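Lin2722 protein (PDB 3DS8) is of unknown function but has an alpha/beta hydrolase fold and is probably a hydrolase. Local coordinates at residues D20-L26 and P60-F64; I177-E183 and I214-A220; A207-I211 and F242-T247. One frame throughout, in Å; residues are numbered along the deposited sequence.

Contact 1 (D20-L26 and P60-F64)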
loop_
_atom_site.group_PDB
_atom_site.type_symbol
_atom_site.label_atom_id
_atom_site.label_comp_id
_atom_site.label_asym_id
_atom_site.label_seq_id
_atom_site.Cartn_x
_atom_site.Cartn_y
_atom_site.Cartn_z
ATOM N N ASP A 20 -11.305 7.708 -3.029
ATOM C CA ASP A 20 -12.424 7.709 -3.985
ATOM C C ASP A 20 -12.052 8.190 -5.385
ATOM O O ASP A 20 -12.714 7.798 -6.352
ATOM C CB ASP A 20 -13.618 8.509 -3.470
ATOM C CG ASP A 20 -14.511 7.703 -2.492
ATOM O OD1 ASP A 20 -14.305 6.479 -2.271
ATOM O OD2 ASP A 20 -15.446 8.302 -1.967
ATOM N N LYS A 21 -11.021 9.021 -5.544
ATOM C CA LYS A 21 -10.711 9.444 -6.911
ATOM C C LYS A 21 -10.263 8.209 -7.690
ATOM O O LYS A 21 -10.761 7.932 -8.806
ATOM C CB LYS A 21 -9.694 10.548 -6.971
ATOM C CG LYS A 21 -9.451 11.075 -8.387
ATOM C CD LYS A 21 -8.392 12.141 -8.431
ATOM C CE LYS A 21 -8.163 12.712 -9.845
ATOM N NZ LYS A 21 -7.081 13.751 -9.902
HETATM N N MSE A 22 -9.317 7.501 -7.103
HETATM C CA MSE A 22 -8.845 6.228 -7.645
HETATM C C MSE A 22 -9.962 5.217 -7.847
HETATM O O MSE A 22 -10.120 4.640 -8.933
HETATM C CB MSE A 22 -7.804 5.613 -6.714
HETATM C CG MSE A 22 -7.275 4.339 -7.266
HETATM SE SE MSE A 22 -5.914 3.714 -6.019
HETATM C CE MSE A 22 -4.497 5.055 -6.434
ATOM N N ALA A 23 -10.755 4.994 -6.802
ATOM C CA ALA A 23 -11.838 4.039 -6.901
ATOM C C ALA A 23 -12.815 4.369 -8.017
ATOM O O ALA A 23 -13.255 3.469 -8.764
ATOM C CB ALA A 23 -12.550 3.885 -5.563
ATOM N N ASP A 24 -13.196 5.639 -8.119
ATOM C CA ASP A 24 -14.138 6.076 -9.144
ATOM C C ASP A 24 -13.559 5.850 -10.547
ATOM O O ASP A 24 -14.271 5.462 -11.450
ATOM C CB ASP A 24 -14.522 7.558 -8.963
ATOM C CG ASP A 24 -15.504 7.798 -7.793
ATOM O OD1 ASP A 24 -16.008 6.808 -7.193
ATOM O OD2 ASP A 24 -15.771 8.999 -7.499
ATOM N N GLN A 25 -12.266 6.116 -10.729
ATOM C CA GLN A 25 -11.627 5.850 -12.000
ATOM C C GLN A 25 -11.654 4.328 -12.339
ATOM O O GLN A 25 -11.981 3.939 -13.462
ATOM C CB GLN A 25 -10.221 6.423 -12.048
ATOM C CG GLN A 25 -10.196 7.914 -12.346
ATOM C CD GLN A 25 -8.797 8.449 -12.584
ATOM O OE1 GLN A 25 -8.302 9.213 -11.761
ATOM N NE2 GLN A 25 -8.141 8.001 -13.637
ATOM N N LEU A 26 -11.340 3.488 -11.372
ATOM C CA LEU A 26 -11.362 2.041 -11.603
ATOM C C LEU A 26 -12.770 1.543 -11.925
ATOM O O LEU A 26 -12.935 0.693 -12.816
ATOM C CB LEU A 26 -10.827 1.285 -10.396
ATOM C CG LEU A 26 -9.351 1.463 -10.095
ATOM C CD1 LEU A 26 -9.028 0.794 -8.751
ATOM C CD2 LEU A 26 -8.457 0.932 -11.205
ATOM N N PRO A 60 -13.603 -6.614 -6.972
ATOM C CA PRO A 60 -14.385 -5.763 -6.080
ATOM C C PRO A 60 -13.483 -4.919 -5.188
ATOM O O PRO A 60 -12.468 -5.391 -4.692
ATOM C CB PRO A 60 -15.222 -6.755 -5.280
ATOM C CG PRO A 60 -14.442 -8.011 -5.335
ATOM C CD PRO A 60 -13.831 -8.042 -6.696
ATOM N N ILE A 61 -13.855 -3.665 -5.018
ATOM C CA ILE A 61 -13.113 -2.723 -4.206
ATOM C C ILE A 61 -13.632 -2.717 -2.751
ATOM O O ILE A 61 -14.846 -2.636 -2.478
ATOM C CB ILE A 61 -13.159 -1.322 -4.847
ATOM C CG1 ILE A 61 -12.378 -1.346 -6.175
ATOM C CG2 ILE A 61 -12.605 -0.228 -3.878
ATOM C CD1 ILE A 61 -12.531 -0.064 -6.954
ATOM N N ILE A 62 -12.698 -2.820 -1.822
ATOM C CA ILE A 62 -12.995 -2.669 -0.400
ATOM C C ILE A 62 -12.433 -1.332 0.089
ATOM O O ILE A 62 -11.221 -1.148 0.253
ATOM C CB ILE A 62 -12.423 -3.834 0.429
ATOM C CG1 ILE A 62 -12.770 -5.196 -0.208
ATOM C CG2 ILE A 62 -12.847 -3.685 1.942
ATOM C CD1 ILE A 62 -14.232 -5.562 -0.352
ATOM N N LYS A 63 -13.323 -0.373 0.258
ATOM C CA LYS A 63 -12.945 0.938 0.757
ATOM C C LYS A 63 -12.849 0.829 2.269
ATOM O O LYS A 63 -13.846 0.679 2.956
ATOM C CB LYS A 63 -13.974 1.985 0.342
ATOM C CG LYS A 63 -14.119 2.091 -1.161
ATOM C CD LYS A 63 -15.041 3.248 -1.568
ATOM C CE LYS A 63 -15.195 3.318 -3.058
ATOM N NZ LYS A 63 -16.166 4.388 -3.447
ATOM N N PHE A 64 -11.641 0.935 2.780
ATOM C CA PHE A 64 -11.411 0.636 4.191
ATOM C C PHE A 64 -11.209 1.894 5.033
ATOM O O PHE A 64 -10.524 2.825 4.612
ATOM C CB PHE A 64 -10.215 -0.306 4.337
ATOM C CG PHE A 64 -10.211 -1.042 5.617
ATOM C CD1 PHE A 64 -10.894 -2.239 5.732
ATOM C CD2 PHE A 64 -9.559 -0.530 6.720
ATOM C CE1 PHE A 64 -10.934 -2.924 6.920
ATOM C CE2 PHE A 64 -9.580 -1.213 7.927
ATOM C CZ PHE A 64 -10.276 -2.413 8.036
HETATM O O HOH W 1 -17.039 6.210 -0.621
HETATM O O HOH W 2 -16.030 4.259 -6.291
#
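The ammonium group of Lys63, at the end of an extended side chain on strand 61-64, reaches helix 20-26 and meets Asp20 in a salt bridge, with Lys63 NZ donating to Asp20 OD1 at 3.0 Å. Its second good partner is water 2, which accepts from Lys63 NZ at 2.9 Å and donates to Asp24 OD1 at 2.7 Å. Asp24, one helical turn after Asp20, is thus joined through solvent, since its OD1 lies 4.5 Å from Lys63 NZ, too far for a direct bridge. Water 1 donates to Asp20 OD2 at 3.0 Å and takes a weak bond from Lys63 NZ at 3.5 Å. Within the helix, Asp24 N donates to Asp20 O at 2.8 Å. Beneath the charges the contact is apolar. Small Ala23 lets the lysine pass, Ala23 CB lying 3.7 Å from Lys63 CE, while Leu26 CD1 and Ile61 CD1 meet at 4.0 Å. Leu26 also packs on Tyr236 of helix 229-240, and Ile61 on Leu8 of strand 6-9. Helix and strand run nearly antiparallel, at 167° with axes 10.5 Å apart, as expected for a helix covering an alpha/beta sheet. The chemistry implies an apolar helix-sheet interface closed at its solvent-facing margin by one lysine that bridges Asp20 directly and Asp24 through water.

Contact 2 (I177-E183 and I214-A220)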
loop_
_atom_site.group_PDB
_atom_site.type_symbol
_atom_site.label_atom_id
_atom_site.label_comp_id
_atom_site.label_asym_id
_atom_site.label_seq_id
_atom_site.Cartn_x
_atom_site.Cartn_y
_atom_site.Cartn_z
ATOM N N ILE A 177 5.435 4.030 -4.859
ATOM C CA ILE A 177 5.293 5.331 -5.460
ATOM C C ILE A 177 5.762 6.418 -4.534
ATOM O O ILE A 177 5.373 6.452 -3.329
ATOM C CB ILE A 177 3.821 5.561 -5.859
ATOM C CG1 ILE A 177 3.441 4.654 -7.042
ATOM C CG2 ILE A 177 3.565 7.055 -6.181
ATOM C CD1 ILE A 177 1.951 4.689 -7.390
ATOM N N ALA A 178 6.662 7.264 -5.023
ATOM C CA ALA A 178 7.246 8.305 -4.206
ATOM C C ALA A 178 7.164 9.644 -4.902
ATOM O O ALA A 178 7.269 9.720 -6.130
ATOM C CB ALA A 178 8.701 8.007 -3.885
ATOM N N GLY A 179 6.961 10.697 -4.120
ATOM C CA GLY A 179 7.048 12.074 -4.645
ATOM C C GLY A 179 8.335 12.792 -4.259
ATOM O O GLY A 179 8.943 12.548 -3.199
ATOM N N GLU A 180 8.754 13.698 -5.129
ATOM C CA GLU A 180 9.880 14.543 -4.906
ATOM C C GLU A 180 9.436 15.943 -5.435
ATOM O O GLU A 180 9.058 16.094 -6.626
ATOM C CB GLU A 180 11.081 13.969 -5.664
ATOM C CG GLU A 180 12.265 14.746 -5.540
ATOM C CD GLU A 180 13.486 14.101 -6.183
ATOM O OE1 GLU A 180 13.449 13.734 -7.386
ATOM O OE2 GLU A 180 14.500 14.048 -5.481
ATOM N N LEU A 181 9.446 16.955 -4.576
ATOM C CA LEU A 181 8.907 18.247 -4.989
ATOM C C LEU A 181 9.749 18.828 -6.112
ATOM O O LEU A 181 9.222 19.491 -7.004
ATOM C CB LEU A 181 8.775 19.235 -3.832
ATOM C CG LEU A 181 7.745 18.770 -2.777
ATOM C CD1 LEU A 181 7.731 19.734 -1.655
ATOM C CD2 LEU A 181 6.337 18.596 -3.386
ATOM N N SER A 182 11.050 18.585 -6.062
ATOM C CA SER A 182 11.909 18.975 -7.163
ATOM C C SER A 182 13.177 18.145 -7.073
ATOM O O SER A 182 13.458 17.546 -6.025
ATOM C CB SER A 182 12.296 20.468 -7.083
ATOM O OG SER A 182 13.363 20.635 -6.184
ATOM N N GLU A 183 13.961 18.136 -8.155
ATOM C CA GLU A 183 15.222 17.354 -8.148
ATOM C C GLU A 183 16.164 17.754 -7.044
ATOM O O GLU A 183 16.920 16.943 -6.571
ATOM C CB GLU A 183 15.985 17.456 -9.466
ATOM C CG GLU A 183 15.394 16.639 -10.575
ATOM C CD GLU A 183 14.165 17.286 -11.141
ATOM O OE1 GLU A 183 13.925 18.452 -10.757
ATOM O OE2 GLU A 183 13.467 16.662 -11.972
ATOM N N ILE A 214 8.984 7.293 -9.233
ATOM C CA ILE A 214 9.124 8.618 -8.602
ATOM C C ILE A 214 8.419 9.659 -9.451
ATOM O O ILE A 214 8.630 9.714 -10.673
ATOM C CB ILE A 214 10.588 9.031 -8.470
ATOM C CG1 ILE A 214 11.366 8.016 -7.631
ATOM C CG2 ILE A 214 10.694 10.469 -7.854
ATOM C CD1 ILE A 214 12.851 8.307 -7.588
ATOM N N GLN A 215 7.556 10.457 -8.846
ATOM C CA GLN A 215 6.963 11.574 -9.503
ATOM C C GLN A 215 7.627 12.856 -8.989
ATOM O O GLN A 215 7.796 13.042 -7.793
ATOM C CB GLN A 215 5.449 11.670 -9.260
ATOM C CG GLN A 215 4.645 10.559 -9.873
ATOM C CD GLN A 215 3.270 10.479 -9.250
ATOM O OE1 GLN A 215 2.549 11.504 -9.154
ATOM N NE2 GLN A 215 2.886 9.272 -8.833
ATOM N N VAL A 216 7.960 13.745 -9.908
ATOM C CA VAL A 216 8.685 14.968 -9.536
ATOM C C VAL A 216 7.855 16.206 -9.832
ATOM O O VAL A 216 7.203 16.331 -10.900
ATOM C CB VAL A 216 10.052 15.075 -10.232
ATOM C CG1 VAL A 216 10.856 16.270 -9.678
ATOM C CG2 VAL A 216 10.856 13.781 -10.069
ATOM N N GLY A 217 7.918 17.152 -8.922
ATOM C CA GLY A 217 7.280 18.432 -9.117
ATOM C C GLY A 217 6.374 18.859 -7.983
ATOM O O GLY A 217 6.033 18.092 -7.090
ATOM N N GLU A 218 5.967 20.123 -8.032
ATOM C CA GLU A 218 5.102 20.673 -7.027
ATOM C C GLU A 218 3.812 19.908 -6.891
ATOM O O GLU A 218 3.247 19.867 -5.802
ATOM C CB GLU A 218 4.840 22.162 -7.270
ATOM C CG GLU A 218 4.058 22.511 -8.507
ATOM C CD GLU A 218 3.849 24.015 -8.650
ATOM O OE1 GLU A 218 4.295 24.795 -7.768
ATOM O OE2 GLU A 218 3.241 24.417 -9.668
ATOM N N ASP A 219 3.362 19.267 -7.973
ATOM C CA ASP A 219 2.120 18.470 -7.909
ATOM C C ASP A 219 2.225 17.128 -7.167
ATOM O O ASP A 219 1.205 16.471 -6.941
ATOM C CB ASP A 219 1.503 18.255 -9.294
ATOM C CG ASP A 219 2.424 17.538 -10.293
ATOM O OD1 ASP A 219 3.433 16.895 -9.911
ATOM O OD2 ASP A 219 2.121 17.657 -11.520
ATOM N N ALA A 220 3.449 16.719 -6.820
ATOM C CA ALA A 220 3.677 15.440 -6.178
ATOM C C ALA A 220 3.631 15.544 -4.665
ATOM O O ALA A 220 4.268 14.749 -3.970
ATOM C CB ALA A 220 5.025 14.861 -6.633
#
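This is a parallel pairing of two neighbouring strands, 177-180 and 214-216, at their C-terminal ends in the central sheet of the alpha/beta hydrolase fold. They belong to a beta-alpha-beta unit whose connection includes helix 193-196. The strand axes lie 4.6 Å apart at 24°, and Ala178, Gly179 and Glu180 pair with Ile214, Gln215 and Val216. Three backbone hydrogen bonds alternate in the parallel manner: Gln215 N to Ala178 O at 2.8 Å, Glu180 N to Gln215 O at 2.9 Å, and Gly217 N to Glu180 O at 2.8 Å. Each acceptor also takes a CA-H...O contact, such as Val216 CA to Glu180 O at 3.1 Å.

Ala178, Glu180, Ile214 and Val216 point to one face, where Glu180 CB meets Ile214 CG2 at 4.1 Å. Gln215 points to the other, and Gln215 NE2 touches Ile177 CG2 at 3.5 Å; its amide is held by Thr228, Ser231 and Asp213. Glycine suits position 179 because a CB there would clash with Ala220 O. Gly217 has phi/psi of 128/169°, where any side chain would strike the preceding carbonyl. The chain then turns, Ala220 N bonding Gly217 O at 2.9 Å, and leads toward His222 of a probable Ser102-His222-Asp188 triad.

Around the pair, Ile177 packs on helix 229-240 and also bonds through its backbone to Ala129 and Gly131, by strand 123-130, while Ala178 and Glu180 lie against helix 193-196 on the other face.

Contact 3 (A207-I211 and F242-T247). With SO4 (sulfate ion), chain F.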
loop_
_atom_site.group_PDB
_atom_site.type_symbol
_atom_site.label_atom_id
_atom_site.label_comp_id
_atom_site.label_asym_id
_atom_site.label_seq_id
_atom_site.Cartn_x
_atom_site.Cartn_y
_atom_site.Cartn_z
ATOM N N ALA A 207 10.065 -10.448 -2.238
ATOM C CA ALA A 207 8.885 -10.361 -3.090
ATOM C C ALA A 207 9.215 -10.855 -4.483
ATOM O O ALA A 207 10.392 -10.796 -4.910
ATOM C CB ALA A 207 8.445 -8.927 -3.149
ATOM N N LYS A 208 8.197 -11.308 -5.211
ATOM C CA LYS A 208 8.358 -11.674 -6.606
ATOM C C LYS A 208 8.697 -10.439 -7.461
ATOM O O LYS A 208 9.569 -10.500 -8.326
ATOM C CB LYS A 208 7.111 -12.357 -7.146
ATOM C CG LYS A 208 7.263 -12.784 -8.567
ATOM C CD LYS A 208 6.158 -13.644 -8.996
ATOM C CE LYS A 208 4.877 -12.874 -9.165
ATOM N NZ LYS A 208 3.780 -13.758 -9.701
ATOM N N ALA A 209 8.032 -9.327 -7.197
ATOM C CA ALA A 209 8.231 -8.124 -7.971
ATOM C C ALA A 209 8.366 -6.943 -7.038
ATOM O O ALA A 209 7.700 -6.853 -6.005
ATOM C CB ALA A 209 7.070 -7.893 -8.932
ATOM N N TYR A 210 9.251 -6.034 -7.400
ATOM C CA TYR A 210 9.394 -4.784 -6.696
ATOM C C TYR A 210 9.688 -3.721 -7.722
ATOM O O TYR A 210 10.675 -3.819 -8.417
ATOM C CB TYR A 210 10.547 -4.819 -5.686
ATOM C CG TYR A 210 10.786 -3.473 -5.069
ATOM C CD1 TYR A 210 9.842 -2.898 -4.217
ATOM C CD2 TYR A 210 11.946 -2.721 -5.376
ATOM C CE1 TYR A 210 10.035 -1.604 -3.695
ATOM C CE2 TYR A 210 12.165 -1.460 -4.801
ATOM C CZ TYR A 210 11.178 -0.906 -3.965
ATOM O OH TYR A 210 11.392 0.346 -3.407
ATOM N N ILE A 211 8.805 -2.736 -7.823
ATOM C CA ILE A 211 8.899 -1.650 -8.799
ATOM C C ILE A 211 8.798 -0.307 -8.096
ATOM O O ILE A 211 7.955 -0.140 -7.212
ATOM C CB ILE A 211 7.758 -1.779 -9.840
ATOM C CG1 ILE A 211 7.807 -3.162 -10.530
ATOM C CG2 ILE A 211 7.808 -0.607 -10.833
ATOM C CD1 ILE A 211 6.837 -3.311 -11.737
ATOM N N PHE A 242 0.101 -5.365 -15.298
ATOM C CA PHE A 242 1.358 -5.984 -14.918
ATOM C C PHE A 242 1.144 -7.438 -14.500
ATOM O O PHE A 242 0.361 -7.731 -13.592
ATOM C CB PHE A 242 2.033 -5.213 -13.788
ATOM C CG PHE A 242 3.311 -5.871 -13.304
ATOM C CD1 PHE A 242 4.409 -5.912 -14.106
ATOM C CD2 PHE A 242 3.373 -6.467 -12.045
ATOM C CE1 PHE A 242 5.597 -6.531 -13.688
ATOM C CE2 PHE A 242 4.556 -7.101 -11.614
ATOM C CZ PHE A 242 5.661 -7.114 -12.434
ATOM N N LYS A 243 1.887 -8.335 -15.138
ATOM C CA LYS A 243 1.811 -9.744 -14.783
ATOM C C LYS A 243 3.217 -10.307 -14.940
ATOM O O LYS A 243 3.915 -9.959 -15.882
ATOM C CB LYS A 243 0.841 -10.467 -15.724
ATOM C CG LYS A 243 -0.664 -10.073 -15.609
ATOM C CD LYS A 243 -1.443 -10.951 -14.562
ATOM C CE LYS A 243 -2.870 -10.395 -14.165
ATOM N NZ LYS A 243 -3.494 -11.061 -12.906
ATOM N N THR A 244 3.641 -11.156 -14.015
ATOM C CA THR A 244 4.959 -11.794 -14.144
ATOM C C THR A 244 4.940 -13.125 -13.412
ATOM O O THR A 244 4.258 -13.288 -12.405
ATOM C CB THR A 244 6.135 -10.869 -13.590
ATOM O OG1 THR A 244 7.419 -11.427 -13.972
ATOM C CG2 THR A 244 6.052 -10.725 -12.067
ATOM N N ASP A 245 5.645 -14.091 -13.969
ATOM C CA ASP A 245 5.996 -15.289 -13.211
ATOM C C ASP A 245 7.456 -15.246 -12.758
ATOM O O ASP A 245 7.814 -15.905 -11.758
ATOM C CB ASP A 245 5.718 -16.514 -14.055
ATOM C CG ASP A 245 4.240 -16.687 -14.327
ATOM O OD1 ASP A 245 3.436 -16.456 -13.384
ATOM O OD2 ASP A 245 3.898 -17.055 -15.475
ATOM N N GLU A 246 8.283 -14.484 -13.476
ATOM C CA GLU A 246 9.687 -14.306 -13.092
ATOM C C GLU A 246 9.826 -13.147 -12.132
ATOM O O GLU A 246 8.996 -12.243 -12.088
ATOM C CB GLU A 246 10.596 -14.082 -14.320
ATOM C CG GLU A 246 10.368 -12.764 -15.053
ATOM C CD GLU A 246 11.106 -12.640 -16.399
ATOM O OE1 GLU A 246 12.069 -13.400 -16.652
ATOM O OE2 GLU A 246 10.708 -11.727 -17.192
ATOM N N THR A 247 10.910 -13.161 -11.385
ATOM C CA THR A 247 11.230 -12.066 -10.508
ATOM C C THR A 247 11.480 -10.800 -11.340
ATOM O O THR A 247 12.087 -10.862 -12.425
ATOM C CB THR A 247 12.475 -12.419 -9.680
ATOM O OG1 THR A 247 12.142 -13.489 -8.787
ATOM C CG2 THR A 247 12.964 -11.249 -8.908
HETATM S S SO4 F . 0.337 -11.516 -11.186
HETATM O O1 SO4 F . -0.106 -12.855 -11.614
HETATM O O2 SO4 F . 1.727 -11.365 -11.714
HETATM O O3 SO4 F . -0.574 -10.464 -11.695
HETATM O O4 SO4 F . 0.214 -11.379 -9.711
HETATM O O HOH W 3 11.671 -13.291 -6.001
#
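At the edge of the central sheet, the loop that follows helix 229-240 folds over the start of strand 209-216 before becoming strand 248-250, one of the two outermost strands. Lys208 suits this border: its long side chain runs along the loop, and Lys208 NZ donates to Thr244 O at 2.8 Å, with a weak, long ion pair to Glu173 besides. Thr244 OG1 holds the bend by donating to Glu246 O at 2.6 Å. This is the helix-to-strand return of an alpha/beta sheet: Thr247 CA already lies 3.2 Å from Lys208 O in a CA-H...O contact, and the backbone bonds of Lys208 and Tyr210 to Val248 continue the pairing. Water 3 links Ala207 O at 3.0 Å and Thr247 OG1 at 2.8 Å. Phe242 supplies the apolar part, with Ile211 CD1 over its ring face, 4.1 Å from the centroid in a CH-pi contact, and Ala209 CB at its edge, 3.8 Å from Phe242 CE2. A sulfate, probably from the crystallisation liquor, accepts from Thr244 N through its O2 at 3.0 Å.

How the contacts relate
All three contacts reach one mixed sheet, and their centres lie 23 to 24 Å apart. Contact 1 comes first along the chain and closes before the others open; it sets helix 20-30 on strand 61-66, toward the end of the sheet bordered by strand 46-50. Contacts 2 and 3 interleave in sequence and share strand 209-216, whose start lies in contact 3 and whose end lies in contact 2. Helix 229-240 is common to all three, since side chains from each touch it. The contacts thus sample both halves of an alpha/beta hydrolase core, with contact 2 closest in sequence to the probable catalytic residues Asp188 and His222.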